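Local coordinates for protein tryparedoxin (Crithidia fasciculata, PDB 1O8X) that probably works as a thioredoxin-like disulfide oxidoreductase of the trypanosomatid oxidative-stress defence, passing electrons by thiol-disulfide exchange, at residues D5-G10 against K102-E107; F32-A37 against M84-V89; T47-E52 against T130-P135; I51-K56 against K61-V66. The protein carries 1 engineered substitution. All coordinates share one frame; numbering follows the deposited sequence.

Interaction 1. Residues D5-G10 against K102-E107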
# COMPACT_ATOMS: atom_id res chain seq x y z
N ASP A 5 -3.95 6.25 -12.46
CA ASP A 5 -3.81 5.54 -13.73
C ASP A 5 -2.35 5.33 -14.13
O ASP A 5 -2.00 4.31 -14.73
CB ASP A 5 -4.57 6.26 -14.85
CG ASP A 5 -5.10 5.30 -15.91
OD1 ASP A 5 -5.37 4.13 -15.59
OD2 ASP A 5 -5.27 5.64 -17.10
N LYS A 6 -1.50 6.29 -13.77
CA LYS A 6 -0.06 6.20 -13.96
C LYS A 6 0.53 4.93 -13.31
O LYS A 6 1.39 4.26 -13.89
CB LYS A 6 0.60 7.45 -13.37
CG LYS A 6 2.04 7.66 -13.77
CD LYS A 6 2.67 8.74 -12.91
CE LYS A 6 4.18 8.71 -13.05
NZ LYS A 6 4.77 10.05 -12.79
N TYR A 7 0.06 4.62 -12.10
CA TYR A 7 0.62 3.55 -11.29
C TYR A 7 -0.08 2.23 -11.48
O TYR A 7 0.54 1.17 -11.40
CB TYR A 7 0.54 3.94 -9.82
CG TYR A 7 1.28 5.22 -9.55
CD1 TYR A 7 0.64 6.30 -8.98
CD2 TYR A 7 2.62 5.34 -9.88
CE1 TYR A 7 1.32 7.48 -8.74
CE2 TYR A 7 3.31 6.50 -9.64
CZ TYR A 7 2.65 7.58 -9.09
OH TYR A 7 3.37 8.72 -8.85
N LEU A 8 -1.39 2.32 -11.73
CA LEU A 8 -2.25 1.16 -11.93
C LEU A 8 -3.02 1.35 -13.24
O LEU A 8 -4.23 1.60 -13.21
CB LEU A 8 -3.24 1.02 -10.76
CG LEU A 8 -2.70 1.07 -9.32
CD1 LEU A 8 -3.83 1.36 -8.33
CD2 LEU A 8 -2.00 -0.23 -8.96
N PRO A 9 -2.32 1.22 -14.37
CA PRO A 9 -2.95 1.49 -15.67
C PRO A 9 -4.02 0.46 -15.99
O PRO A 9 -3.75 -0.74 -16.04
CB PRO A 9 -1.77 1.40 -16.66
CG PRO A 9 -0.74 0.57 -15.99
CD PRO A 9 -0.92 0.79 -14.51
N GLY A 10 -5.24 0.95 -16.16
CA GLY A 10 -6.36 0.12 -16.56
C GLY A 10 -6.87 -0.84 -15.51
O GLY A 10 -7.54 -1.81 -15.83
N LYS A 102 9.36 -1.59 -10.03
CA LYS A 102 10.46 -1.03 -10.80
C LYS A 102 10.38 0.49 -10.85
O LYS A 102 11.37 1.17 -10.63
CB LYS A 102 10.49 -1.64 -12.22
CG LYS A 102 11.51 -0.97 -13.11
CD LYS A 102 11.67 -1.65 -14.46
CE LYS A 102 12.74 -0.93 -15.25
NZ LYS A 102 13.01 -1.56 -16.58
N HIS A 103 9.19 1.03 -11.11
CA HIS A 103 9.01 2.47 -11.21
C HIS A 103 9.51 3.20 -9.96
O HIS A 103 10.17 4.25 -10.06
CB HIS A 103 7.55 2.82 -11.46
CG HIS A 103 7.28 4.29 -11.49
ND1 HIS A 103 7.65 5.10 -12.55
CD2 HIS A 103 6.73 5.11 -10.57
CE1 HIS A 103 7.30 6.35 -12.29
NE2 HIS A 103 6.75 6.38 -11.09
N PHE A 104 9.20 2.65 -8.78
CA PHE A 104 9.64 3.23 -7.51
C PHE A 104 10.96 2.72 -6.99
O PHE A 104 11.33 3.02 -5.86
CB PHE A 104 8.54 3.04 -6.47
CG PHE A 104 7.47 4.06 -6.58
CD1 PHE A 104 6.16 3.70 -6.83
CD2 PHE A 104 7.81 5.42 -6.46
CE1 PHE A 104 5.16 4.73 -6.95
CE2 PHE A 104 6.86 6.40 -6.56
CZ PHE A 104 5.54 6.05 -6.82
N ASN A 105 11.65 1.92 -7.80
CA ASN A 105 12.92 1.33 -7.39
C ASN A 105 12.83 0.63 -6.03
O ASN A 105 13.68 0.79 -5.16
CB ASN A 105 14.08 2.32 -7.42
CG ASN A 105 15.42 1.62 -7.36
OD1 ASN A 105 15.54 0.44 -7.71
ND2 ASN A 105 16.43 2.33 -6.89
N VAL A 106 11.79 -0.19 -5.88
CA VAL A 106 11.63 -0.97 -4.67
C VAL A 106 12.55 -2.18 -4.78
O VAL A 106 12.35 -3.05 -5.63
CB VAL A 106 10.18 -1.44 -4.48
CG1 VAL A 106 10.05 -2.19 -3.18
CG2 VAL A 106 9.22 -0.26 -4.49
N GLU A 107 13.54 -2.25 -3.91
CA GLU A 107 14.55 -3.30 -4.00
C GLU A 107 14.43 -4.30 -2.87
O GLU A 107 14.87 -5.45 -2.97
CB GLU A 107 15.93 -2.69 -3.98
CG GLU A 107 16.29 -1.95 -5.25
CD GLU A 107 17.76 -1.60 -5.25
OE1 GLU A 107 18.18 -0.80 -4.38
OE2 GLU A 107 18.48 -2.13 -6.11
O HOH W 1 6.06 8.78 -9.92

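Interaction 2. Residues F32-A37 against M84-V89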
# COMPACT_ATOMS: atom_id res chain seq x y z
N PHE A 32 -1.21 4.84 -0.00
CA PHE A 32 0.06 4.18 0.25
C PHE A 32 0.09 2.83 -0.43
O PHE A 32 -0.74 1.95 -0.12
CB PHE A 32 0.24 3.93 1.75
CG PHE A 32 0.54 5.14 2.56
CD1 PHE A 32 -0.46 5.68 3.36
CD2 PHE A 32 1.82 5.71 2.58
CE1 PHE A 32 -0.22 6.79 4.15
CE2 PHE A 32 2.08 6.84 3.37
CZ PHE A 32 1.06 7.37 4.17
N PHE A 33 1.05 2.62 -1.31
CA PHE A 33 1.35 1.30 -1.86
C PHE A 33 2.24 0.56 -0.88
O PHE A 33 3.33 1.05 -0.53
CB PHE A 33 2.06 1.45 -3.20
CG PHE A 33 1.23 2.14 -4.24
CD1 PHE A 33 1.67 3.33 -4.80
CD2 PHE A 33 0.02 1.59 -4.66
CE1 PHE A 33 0.91 3.98 -5.78
CE2 PHE A 33 -0.75 2.23 -5.63
CZ PHE A 33 -0.29 3.43 -6.20
N TYR A 34 1.75 -0.58 -0.39
CA TYR A 34 2.48 -1.39 0.58
C TYR A 34 3.02 -2.61 -0.11
O TYR A 34 2.28 -3.52 -0.47
CB TYR A 34 1.55 -1.79 1.74
CG TYR A 34 2.25 -2.63 2.80
CD1 TYR A 34 3.55 -2.31 3.22
CD2 TYR A 34 1.61 -3.72 3.39
CE1 TYR A 34 4.19 -3.07 4.20
CE2 TYR A 34 2.26 -4.49 4.38
CZ TYR A 34 3.54 -4.13 4.78
OH TYR A 34 4.23 -4.84 5.75
N PHE A 35 4.33 -2.61 -0.33
CA PHE A 35 5.02 -3.73 -0.98
C PHE A 35 5.49 -4.69 0.10
O PHE A 35 6.27 -4.32 0.99
CB PHE A 35 6.22 -3.23 -1.79
CG PHE A 35 5.84 -2.24 -2.86
CD1 PHE A 35 5.71 -0.89 -2.56
CD2 PHE A 35 5.58 -2.67 -4.15
CE1 PHE A 35 5.32 0.02 -3.55
CE2 PHE A 35 5.22 -1.75 -5.14
CZ PHE A 35 5.08 -0.42 -4.83
N SER A 36 4.97 -5.92 0.05
CA SER A 36 5.29 -6.92 1.05
C SER A 36 5.01 -8.30 0.49
O SER A 36 4.57 -8.43 -0.64
CB SER A 36 4.52 -6.67 2.36
OG SER A 36 5.07 -7.50 3.37
N ALA A 37 5.28 -9.34 1.28
CA ALA A 37 5.02 -10.71 0.88
C ALA A 37 4.90 -11.55 2.12
O ALA A 37 5.50 -11.24 3.15
CB ALA A 37 6.16 -11.25 0.01
N MET A 84 -5.09 -8.55 6.46
CA MET A 84 -4.96 -7.10 6.33
C MET A 84 -6.33 -6.43 6.23
O MET A 84 -7.25 -7.02 5.65
CB MET A 84 -4.18 -6.76 5.06
CG MET A 84 -2.74 -7.24 5.07
SD MET A 84 -2.03 -7.05 3.41
CE MET A 84 -0.45 -7.82 3.65
N PRO A 85 -6.48 -5.22 6.78
CA PRO A 85 -7.78 -4.52 6.76
C PRO A 85 -8.05 -3.61 5.56
O PRO A 85 -9.14 -3.05 5.44
CB PRO A 85 -7.72 -3.68 8.04
CG PRO A 85 -6.26 -3.29 8.13
CD PRO A 85 -5.50 -4.51 7.63
N TRP A 86 -7.06 -3.44 4.69
CA TRP A 86 -7.09 -2.43 3.63
C TRP A 86 -7.32 -3.07 2.25
O TRP A 86 -8.02 -4.09 2.15
CB TRP A 86 -5.80 -1.57 3.68
CG TRP A 86 -4.54 -2.40 3.86
CD1 TRP A 86 -4.03 -3.32 2.98
CD2 TRP A 86 -3.67 -2.40 4.99
NE1 TRP A 86 -2.89 -3.88 3.49
CE2 TRP A 86 -2.64 -3.34 4.73
CE3 TRP A 86 -3.63 -1.69 6.19
CZ2 TRP A 86 -1.62 -3.60 5.64
CZ3 TRP A 86 -2.62 -1.94 7.09
CH2 TRP A 86 -1.63 -2.89 6.82
N LEU A 87 -6.78 -2.46 1.19
CA LEU A 87 -7.06 -2.92 -0.17
C LEU A 87 -5.88 -3.68 -0.75
O LEU A 87 -4.79 -3.64 -0.19
CB LEU A 87 -7.40 -1.74 -1.08
CG LEU A 87 -8.40 -0.72 -0.55
CD1 LEU A 87 -8.66 0.36 -1.59
CD2 LEU A 87 -9.69 -1.40 -0.16
N ALA A 88 -6.09 -4.33 -1.90
CA ALA A 88 -5.01 -5.01 -2.60
C ALA A 88 -5.18 -4.94 -4.10
O ALA A 88 -6.30 -5.02 -4.61
CB ALA A 88 -4.91 -6.47 -2.17
N VAL A 89 -4.06 -4.83 -4.81
CA VAL A 89 -4.07 -5.07 -6.26
C VAL A 89 -4.37 -6.56 -6.42
O VAL A 89 -3.75 -7.39 -5.76
CB VAL A 89 -2.71 -4.73 -6.92
CG1 VAL A 89 -2.74 -5.07 -8.41
CG2 VAL A 89 -2.37 -3.26 -6.71

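Interaction 3. Residues T47-E52 against T130-P135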
# COMPACT_ATOMS: atom_id res chain seq x y z
N THR A 47 4.10 -5.14 9.78
CA THR A 47 2.70 -5.12 9.40
C THR A 47 1.75 -4.76 10.56
O THR A 47 0.87 -3.94 10.36
CB THR A 47 2.29 -6.40 8.66
OG1 THR A 47 3.10 -6.55 7.50
CG2 THR A 47 0.87 -6.26 8.10
N PRO A 48 1.91 -5.33 11.76
CA PRO A 48 1.03 -4.93 12.88
C PRO A 48 1.13 -3.45 13.26
O PRO A 48 0.14 -2.86 13.67
CB PRO A 48 1.49 -5.83 14.04
CG PRO A 48 2.18 -6.96 13.38
CD PRO A 48 2.83 -6.40 12.17
N GLN A 49 2.32 -2.85 13.11
CA GLN A 49 2.48 -1.42 13.38
C GLN A 49 1.73 -0.59 12.33
O GLN A 49 1.11 0.42 12.65
CB GLN A 49 3.96 -1.06 13.43
CG GLN A 49 4.70 -1.75 14.59
CD GLN A 49 6.19 -1.52 14.52
OE1 GLN A 49 6.68 -0.47 14.95
NE2 GLN A 49 6.92 -2.49 13.98
N LEU A 50 1.75 -1.04 11.07
CA LEU A 50 1.01 -0.37 10.02
C LEU A 50 -0.49 -0.55 10.25
O LEU A 50 -1.26 0.40 10.06
CB LEU A 50 1.46 -0.88 8.64
CG LEU A 50 0.70 -0.30 7.45
CD1 LEU A 50 0.77 1.22 7.38
CD2 LEU A 50 1.27 -0.90 6.18
N ILE A 51 -0.92 -1.74 10.70
CA ILE A 51 -2.34 -1.95 10.98
C ILE A 51 -2.82 -1.02 12.10
O ILE A 51 -3.89 -0.42 12.00
CB ILE A 51 -2.63 -3.43 11.33
CG1 ILE A 51 -2.50 -4.29 10.07
CG2 ILE A 51 -4.04 -3.60 11.92
CD1 ILE A 51 -2.57 -5.80 10.35
N GLU A 52 -2.02 -0.87 13.16
CA GLU A 52 -2.41 0.01 14.26
C GLU A 52 -2.54 1.46 13.78
O GLU A 52 -3.49 2.15 14.11
CB GLU A 52 -1.36 -0.08 15.37
CG GLU A 52 -1.67 0.77 16.59
CD GLU A 52 -0.76 0.50 17.77
OE1 GLU A 52 0.03 -0.49 17.76
OE2 GLU A 52 -0.82 1.32 18.71
N THR A 130 9.72 5.78 8.56
CA THR A 130 9.29 6.90 9.41
C THR A 130 8.12 6.50 10.30
O THR A 130 8.01 6.99 11.44
CB THR A 130 8.93 8.13 8.58
OG1 THR A 130 7.92 7.77 7.64
CG2 THR A 130 10.13 8.61 7.74
N LEU A 131 7.25 5.61 9.82
CA LEU A 131 6.08 5.24 10.60
C LEU A 131 6.45 4.61 11.94
O LEU A 131 5.82 4.90 12.96
CB LEU A 131 5.17 4.34 9.78
CG LEU A 131 3.84 3.88 10.38
CD1 LEU A 131 2.82 3.69 9.27
CD2 LEU A 131 3.98 2.62 11.17
N VAL A 132 7.47 3.75 11.94
CA VAL A 132 7.81 3.04 13.18
C VAL A 132 8.33 4.00 14.25
O VAL A 132 8.27 3.68 15.44
CB VAL A 132 8.73 1.83 12.96
CG1 VAL A 132 8.10 0.83 12.01
CG2 VAL A 132 10.07 2.27 12.46
N LYS A 133 8.80 5.16 13.83
CA LYS A 133 9.31 6.16 14.77
C LYS A 133 8.28 7.24 15.12
O LYS A 133 8.53 8.07 16.00
CB LYS A 133 10.53 6.82 14.18
CG LYS A 133 11.66 5.83 14.06
CD LYS A 133 12.95 6.51 13.69
CE LYS A 133 13.49 7.37 14.82
NZ LYS A 133 14.14 6.56 15.89
N ASP A 134 7.14 7.21 14.43
CA ASP A 134 6.13 8.23 14.63
C ASP A 134 4.76 7.59 14.68
O ASP A 134 3.93 7.85 13.82
CB ASP A 134 6.27 9.27 13.51
CG ASP A 134 5.30 10.44 13.63
OD1 ASP A 134 4.85 10.79 14.75
OD2 ASP A 134 4.98 11.06 12.59
N PRO A 135 4.49 6.75 15.70
CA PRO A 135 3.21 6.03 15.75
C PRO A 135 1.99 6.94 15.86
O PRO A 135 0.91 6.49 15.50
CB PRO A 135 3.33 5.15 17.00
CG PRO A 135 4.36 5.82 17.83
CD PRO A 135 5.35 6.41 16.86

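Interaction 4. Residues I51-K56 against K61-V66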
# COMPACT_ATOMS: atom_id res chain seq x y z
N ILE A 51 -0.92 -1.74 10.70
CA ILE A 51 -2.34 -1.95 10.98
C ILE A 51 -2.82 -1.02 12.10
O ILE A 51 -3.89 -0.42 12.00
CB ILE A 51 -2.63 -3.43 11.33
CG1 ILE A 51 -2.50 -4.29 10.07
CG2 ILE A 51 -4.04 -3.60 11.92
CD1 ILE A 51 -2.57 -5.80 10.35
N GLU A 52 -2.02 -0.87 13.16
CA GLU A 52 -2.41 0.01 14.26
C GLU A 52 -2.54 1.46 13.78
O GLU A 52 -3.49 2.15 14.11
CB GLU A 52 -1.36 -0.08 15.37
CG GLU A 52 -1.67 0.77 16.59
CD GLU A 52 -0.76 0.50 17.77
OE1 GLU A 52 0.03 -0.49 17.76
OE2 GLU A 52 -0.82 1.32 18.71
N PHE A 53 -1.57 1.92 13.00
CA PHE A 53 -1.61 3.26 12.45
C PHE A 53 -2.82 3.47 11.52
O PHE A 53 -3.53 4.49 11.60
CB PHE A 53 -0.30 3.55 11.73
CG PHE A 53 -0.13 5.00 11.37
CD1 PHE A 53 0.45 5.90 12.27
CD2 PHE A 53 -0.57 5.49 10.14
CE1 PHE A 53 0.60 7.25 11.94
CE2 PHE A 53 -0.43 6.84 9.81
CZ PHE A 53 0.15 7.71 10.71
N TYR A 54 -3.07 2.48 10.66
CA TYR A 54 -4.20 2.53 9.75
C TYR A 54 -5.51 2.62 10.53
O TYR A 54 -6.37 3.45 10.22
CB TYR A 54 -4.19 1.29 8.87
CG TYR A 54 -5.29 1.17 7.86
CD1 TYR A 54 -5.16 1.78 6.62
CD2 TYR A 54 -6.45 0.45 8.14
CE1 TYR A 54 -6.16 1.67 5.67
CE2 TYR A 54 -7.44 0.34 7.20
CZ TYR A 54 -7.30 0.95 5.97
OH TYR A 54 -8.27 0.85 5.02
N ASP A 55 -5.66 1.77 11.54
CA ASP A 55 -6.92 1.75 12.28
C ASP A 55 -7.16 3.10 12.97
O ASP A 55 -8.29 3.60 12.99
CB ASP A 55 -6.94 0.58 13.26
CG ASP A 55 -7.24 -0.76 12.59
OD1 ASP A 55 -7.68 -0.81 11.41
OD2 ASP A 55 -7.08 -1.83 13.21
N LYS A 56 -6.09 3.69 13.53
CA LYS A 56 -6.20 4.97 14.23
C LYS A 56 -6.52 6.12 13.29
O LYS A 56 -7.29 7.02 13.64
CB LYS A 56 -4.89 5.30 14.93
CG LYS A 56 -4.61 4.53 16.21
CD LYS A 56 -3.24 4.90 16.78
CE LYS A 56 -2.89 4.12 18.04
NZ LYS A 56 -1.44 4.24 18.40
N LYS A 61 -6.91 11.10 8.91
CA LYS A 61 -5.80 11.59 8.07
C LYS A 61 -6.01 11.29 6.58
O LYS A 61 -5.13 11.56 5.77
CB LYS A 61 -4.45 11.07 8.58
CG LYS A 61 -4.12 11.56 9.98
CD LYS A 61 -2.67 11.33 10.39
CE LYS A 61 -2.47 11.62 11.87
NZ LYS A 61 -2.92 13.00 12.24
N ASN A 62 -7.18 10.75 6.25
CA ASN A 62 -7.65 10.57 4.87
C ASN A 62 -6.67 9.85 3.95
O ASN A 62 -6.20 10.38 2.93
CB ASN A 62 -8.10 11.90 4.26
CG ASN A 62 -8.98 11.70 3.03
OD1 ASN A 62 -8.86 12.43 2.05
ND2 ASN A 62 -9.87 10.71 3.08
N PHE A 63 -6.37 8.61 4.30
CA PHE A 63 -5.51 7.81 3.45
C PHE A 63 -6.06 6.39 3.32
O PHE A 63 -6.91 5.94 4.10
CB PHE A 63 -4.05 7.82 3.93
CG PHE A 63 -3.82 7.16 5.28
CD1 PHE A 63 -3.59 5.79 5.36
CD2 PHE A 63 -3.78 7.92 6.44
CE1 PHE A 63 -3.37 5.20 6.60
CE2 PHE A 63 -3.53 7.33 7.67
CZ PHE A 63 -3.33 5.96 7.75
N GLU A 64 -5.51 5.69 2.34
CA GLU A 64 -5.80 4.28 2.12
C GLU A 64 -4.50 3.55 1.90
O GLU A 64 -3.51 4.18 1.51
CB GLU A 64 -6.72 4.14 0.90
CG GLU A 64 -7.27 2.74 0.65
CD GLU A 64 -7.95 2.14 1.87
OE1 GLU A 64 -7.26 1.50 2.70
OE2 GLU A 64 -9.17 2.34 2.01
N VAL A 65 -4.50 2.24 2.15
CA VAL A 65 -3.34 1.38 1.91
C VAL A 65 -3.74 0.36 0.84
O VAL A 65 -4.80 -0.26 0.92
CB VAL A 65 -2.84 0.68 3.20
CG1 VAL A 65 -1.71 -0.29 2.88
CG2 VAL A 65 -2.37 1.70 4.21
N VAL A 66 -2.88 0.20 -0.17
CA VAL A 66 -3.08 -0.77 -1.24
C VAL A 66 -1.91 -1.75 -1.22
O VAL A 66 -0.78 -1.38 -1.52
CB VAL A 66 -3.18 -0.08 -2.61
CG1 VAL A 66 -3.35 -1.10 -3.72
CG2 VAL A 66 -4.35 0.91 -2.62

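Interaction 1. Residues D5-G10 against K102-E107
An aromatic cluster of Tyr7, His103 and Phe104 joins the N-terminal loop to the end of helix 94-103, its three rings converging at the CE2 corner of the phenol. Tyr7 CE2 lies 3.6 Å from Phe104 CZ and 3.7 Å from His103 NE2. The phenol and phenyl planes are inclined by only 30°, but with centroids 5.4 Å apart the Tyr7 and Phe104 rings have slid past each other and barely overlap. Relative to the imidazole the phenol is turned by 56°, and His103 CD2 meets the phenol edge in its plane. This CD2 also sits 3.8 Å above the centre of the Phe104 ring. With CG opposite the backbone N (chi1 177°), His103 extends toward the loop, where Lys6 CE packs 4.0 Å from His103 NE2. No direct hydrogen bond crosses the contact; a water does the polar work. It donates to Tyr7 OH at 2.9 Å, bonds His103 NE2 at 2.8 Å and receives a weak bond from Lys6 NZ. Tyr7 OH is gripped a second time by Gly120 O, which fixes the phenol's polar end. A Schellman motif with Asn105 as its C-prime residue ends the helix directly after the cluster. Tyr7 and Phe104 both pack on Val115 of strand 111-116 and Val122 of strand 122-124, so these two rings lie against the sheet.

Interaction 2. Residues F32-A37 against M84-V89
Tyr34 packs against Met84 and Trp86 in a contact that is wholly apolar across its two segments. In the aromatic pair, Tyr34 CD2 comes to 3.9 Å from Trp86 CZ2, with CE2 of the same tyrosine slightly farther from that atom. The planes of phenol and indole stand at 85°, yet the centroids of the Tyr34 ring and the indole six-membered ring are 6.0 Å apart and the approach is oblique. Trp86 takes the crowded first torsion, CG between backbone N and carbonyl carbon (chi1 45°), and this swings the indole toward the tyrosine. Of the aliphatic contacts, the end of the extended Met84 chain reaches in, Met84 CE lying 4.4 Å from Tyr34 CE2. Met84 CB, 3.4 Å above the indole plane, and Pro85 CD cover part of one Trp86 face near its rim, while Ser36 CB sits 3.6 Å over a Tyr34 face. The polar ends find partners outside the two segments: Tyr34 OH bonds Thr47 OG1, and Ser36 OG bonds Tyr80 OH. As for the backbones, Tyr34 CA and Ala88 CA are 8.9 Å apart, consistent with strand 63-69 running between them; its Val66 and Cys68 hydrogen-bond Tyr34. Helix 41-57 lies over Trp86 through Leu50 and Ile51. Such a central sheet, with a strand leading into the helix that carries the redox site of the natural protein, is the core of the thioredoxin fold.

Interaction 3. Residues T47-E52 against T130-P135
Segment 47-52 of helix 41-57 passes the chain around Leu131 and Val132, Gln49 CA lying 7.0 Å from Val132 CA and Leu50 CA 7.6 Å from Leu131 CA. A type I beta turn spans Leu131 to Asp134, closed by Asp134 N bonding Leu131 O at 3.0 Å, and it presents Leu131 and Val132 to the helix. Within the first segment, helix 41-57 is kinked at Pro48, whose N makes no bond to the preceding turn. The two leucines meet methyl to methyl: Leu50 CD1 is 3.7 Å from Leu131 CD1, the side chains crossing at about a right angle. The other Leu131 methyl, CD2, reaches the backbone instead and packs 3.9 Å from Gln49 O. A proline kink in the helix that follows the redox centre is a familiar feature of thioredoxins, and in that fold the C-terminal helix packs beside it on the same face of the sheet. Gln49 lies across Val132, its OE1 3.5 Å from Val132 CG1 and 3.7 Å from Val132 CB. With CG anti to the carbonyl carbon (chi1 -64°) the extended chain turns back along its own helix, where NE2 bonds Gly45 O and fixes the amide. Leu131 also fits against Phe46 and Phe53 of helix 41-57. Asp134 holds the chain beyond the turn, its carboxylate accepting from Glu138 N, Gln139 N and Trp142 NE1.

Interaction 4. Residues I51-K56 against K61-V66
In the beta-alpha-beta unit formed by strand 30-36, helix 41-57 and strand 63-69, Phe53 and Tyr54 of the helix pack on Phe63, Glu64 and Val65 of the second strand. Tyr54 OH donates to Glu64 OE1 at 2.6 Å, using the syn lone pair of that oxygen. Glu64 sets out away from the helix, but a bend in its chain (chi2 53°) brings the carboxylate back. There Val65 N also binds Glu64 OE1, at 2.9 Å, from the anti side and somewhat out of the carboxylate plane, so two donors grip one oxygen of a buried acid. Helix and strand run at 145° with their axes 9.7 Å apart at closest, the reversal expected of a crossover helix returning to a parallel strand. Nearer the ring's root, Tyr54 CD1 lies against Val65 CG2 at 3.7 Å and Phe63 CE1 at 3.9 Å. Phe53 CE2 touches Phe63 CZ at 3.7 Å. Those two rings are inclined by 25°, but their centroids, 5.8 Å apart, are too far displaced for much overlap. Tyr54 also stacks on His58 and meets Trp86 edge-to-face, while Phe63 meets Phe32 of strand 30-36 edge-to-face.

In the fold
Interactions 3 and 4 use overlapping turns of helix 41-57, share Ile51 and Glu52, and have centres about 10 Å apart; Phe53 joins them by packing on Leu131 and Pro135. The centres of interactions 2 and 4 are about 11 Å apart, and the two are laced by strand bonds between Phe32 and both Glu64 and Val66. Trp86 CH2, 3.5 Å from Leu50 CG, ties interaction 2 to interaction 3. Interaction 1 lies on the opposite side of the chain's centre from interaction 3, about 23 Å between centres, and reaches interaction 2 through Tyr7 on Phe33. Ser36 of interaction 2 touches Ala43, the engineered residue at the position that pairs with Cys40 in the redox disulfide, absent here.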